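Long-range contact in melanophilin (Mus musculus, PDB 2ZET), which links melanosome-bound RAB27A to the motor protein MYO5A and so serves as a Rab effector in melanosome transport: residues R79-S84 / F94-C99. Residues are numbered along the deposited sequence; the frame is centred on the assembly and turned at random.
Sequences RLLLNS and FVCKSC. With ZN (zinc ion), chain H.
This contact belongs to the FYVE-type zinc finger of the Rab-binding region, at one of its two four-cysteine zinc sites. Leu-81 and Asn-83 of the loop before strand 86-87 lie against Cys-96 and Lys-97, in the turn that follows strand 94-95. Cys-96 and Cys-99 form the second CxxC pair of the site. Each binds the zinc ion through SG, and the Cys-96 SG to zinc distance is 2.5 Å. Cys-71 and Cys-74 of the first pair complete the site. The Cys-96 to Cys-99 turn is closed by a backbone hydrogen bond from Cys-99 N to Cys-96 O of 3.1 Å. Ser-100 OG lies within hydrogen-bonding reach of both Cys-96 O and Lys-97 O, and its one proton can only be shared between them or given to one.

Leu-81 reaches this turn with one methyl branch. Its CD1 meets Cys-96 CB at 3.4 Å, an apolar contact on the carbon that carries the zinc-binding sulfur. With chi1 at 75°, SG of Cys-96 lies between its own backbone N and carbonyl carbon, and from there it binds the zinc while CB meets Leu-81.

Asn-83 gives the broader contact, mainly with Lys-97. The two CA atoms are 5.9 Å apart, the nearest pair between the segments. The side chains cross obliquely. CB of Asn-83 sits 3.3 Å from Lys-97 CB and also approaches Lys-97 CD. The flat amide group of Asn-83 lies by the start of the turn, near Lys-97 N, Lys-97 CB and Cys-96 CB.

The contact is small and lies at the surface, with 209 Å² buried in all. It joins the loop leading into strand 86-87 to the zinc-binding turn leaving strand 94-95, at the open end of this short antiparallel pair. Lys-97 touches the loop with its inner carbons, while its extended chain carries NZ away from Asn-83.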
# COMPACT_ATOMS: atom_id res chain seq x y z
N ARG B 79 -20.43 34.82 -11.46
CA ARG B 79 -20.02 35.81 -12.44
C ARG B 79 -18.65 36.41 -12.21
O ARG B 79 -18.06 36.99 -13.12
CB ARG B 79 -21.05 36.95 -12.50
CG ARG B 79 -21.56 37.40 -11.15
CD ARG B 79 -22.46 38.61 -11.31
NE ARG B 79 -21.72 39.86 -11.25
CZ ARG B 79 -21.48 40.52 -10.12
NH1 ARG B 79 -21.92 40.05 -8.96
NH2 ARG B 79 -20.80 41.65 -10.14
N LEU B 80 -18.13 36.26 -11.00
CA LEU B 80 -16.83 36.84 -10.69
C LEU B 80 -15.63 35.97 -11.00
O LEU B 80 -14.50 36.46 -11.00
CB LEU B 80 -16.81 37.24 -9.21
CG LEU B 80 -17.81 38.34 -8.88
CD1 LEU B 80 -18.03 38.41 -7.39
CD2 LEU B 80 -17.28 39.66 -9.43
N LEU B 81 -15.87 34.70 -11.28
CA LEU B 81 -14.81 33.72 -11.55
C LEU B 81 -14.31 33.65 -12.98
O LEU B 81 -14.94 34.20 -13.89
CB LEU B 81 -15.30 32.34 -11.12
CG LEU B 81 -15.83 32.34 -9.69
CD1 LEU B 81 -16.52 31.05 -9.39
CD2 LEU B 81 -14.68 32.57 -8.74
N LEU B 82 -13.18 32.97 -13.17
CA LEU B 82 -12.58 32.79 -14.50
C LEU B 82 -12.77 31.37 -15.04
O LEU B 82 -12.33 31.06 -16.14
CB LEU B 82 -11.09 33.12 -14.48
CG LEU B 82 -10.70 34.58 -14.72
CD1 LEU B 82 -9.21 34.64 -14.97
CD2 LEU B 82 -11.45 35.13 -15.91
N ASN B 83 -13.40 30.52 -14.26
CA ASN B 83 -13.66 29.15 -14.69
C ASN B 83 -15.16 29.04 -14.88
O ASN B 83 -15.85 30.06 -14.96
CB ASN B 83 -13.17 28.17 -13.63
CG ASN B 83 -13.53 28.60 -12.21
OD1 ASN B 83 -12.80 29.40 -11.58
ND2 ASN B 83 -14.65 28.09 -11.69
N SER B 84 -15.69 27.83 -14.93
CA SER B 84 -17.13 27.68 -15.14
C SER B 84 -17.87 26.66 -14.30
O SER B 84 -17.51 25.48 -14.26
CB SER B 84 -17.39 27.40 -16.61
OG SER B 84 -18.78 27.44 -16.88
N PHE B 94 -23.97 22.92 -7.16
CA PHE B 94 -22.96 23.48 -8.04
C PHE B 94 -21.83 24.10 -7.26
O PHE B 94 -22.02 24.59 -6.16
CB PHE B 94 -23.56 24.53 -8.97
CG PHE B 94 -24.68 24.02 -9.82
CD1 PHE B 94 -25.91 23.69 -9.25
CD2 PHE B 94 -24.51 23.87 -11.19
CE1 PHE B 94 -26.96 23.22 -10.03
CE2 PHE B 94 -25.55 23.40 -11.98
CZ PHE B 94 -26.78 23.08 -11.41
N VAL B 95 -20.65 24.07 -7.87
CA VAL B 95 -19.46 24.63 -7.26
C VAL B 95 -18.52 25.09 -8.37
O VAL B 95 -18.64 24.65 -9.51
CB VAL B 95 -18.73 23.58 -6.41
CG1 VAL B 95 -19.67 23.02 -5.38
CG2 VAL B 95 -18.23 22.47 -7.30
N CYS B 96 -17.58 25.97 -8.03
CA CYS B 96 -16.65 26.47 -9.02
C CYS B 96 -15.60 25.42 -9.34
O CYS B 96 -15.49 24.41 -8.65
CB CYS B 96 -15.98 27.77 -8.54
SG CYS B 96 -14.68 27.67 -7.25
N LYS B 97 -14.83 25.67 -10.39
CA LYS B 97 -13.77 24.76 -10.81
C LYS B 97 -12.82 24.49 -9.65
O LYS B 97 -12.47 23.34 -9.36
CB LYS B 97 -12.99 25.37 -11.98
CG LYS B 97 -11.82 24.51 -12.50
CD LYS B 97 -11.01 25.21 -13.60
CE LYS B 97 -9.73 24.44 -13.92
NZ LYS B 97 -8.90 25.13 -14.96
N SER B 98 -12.40 25.55 -8.97
CA SER B 98 -11.47 25.44 -7.86
C SER B 98 -11.94 24.55 -6.72
O SER B 98 -11.13 23.98 -6.00
CB SER B 98 -11.16 26.83 -7.33
OG SER B 98 -11.08 27.77 -8.39
N CYS B 99 -13.25 24.43 -6.55
CA CYS B 99 -13.81 23.63 -5.47
C CYS B 99 -14.34 22.29 -5.96
O CYS B 99 -14.98 21.54 -5.21
CB CYS B 99 -14.93 24.40 -4.78
SG CYS B 99 -14.44 26.02 -4.12
ZN ZN H . -15.99 27.66 -5.08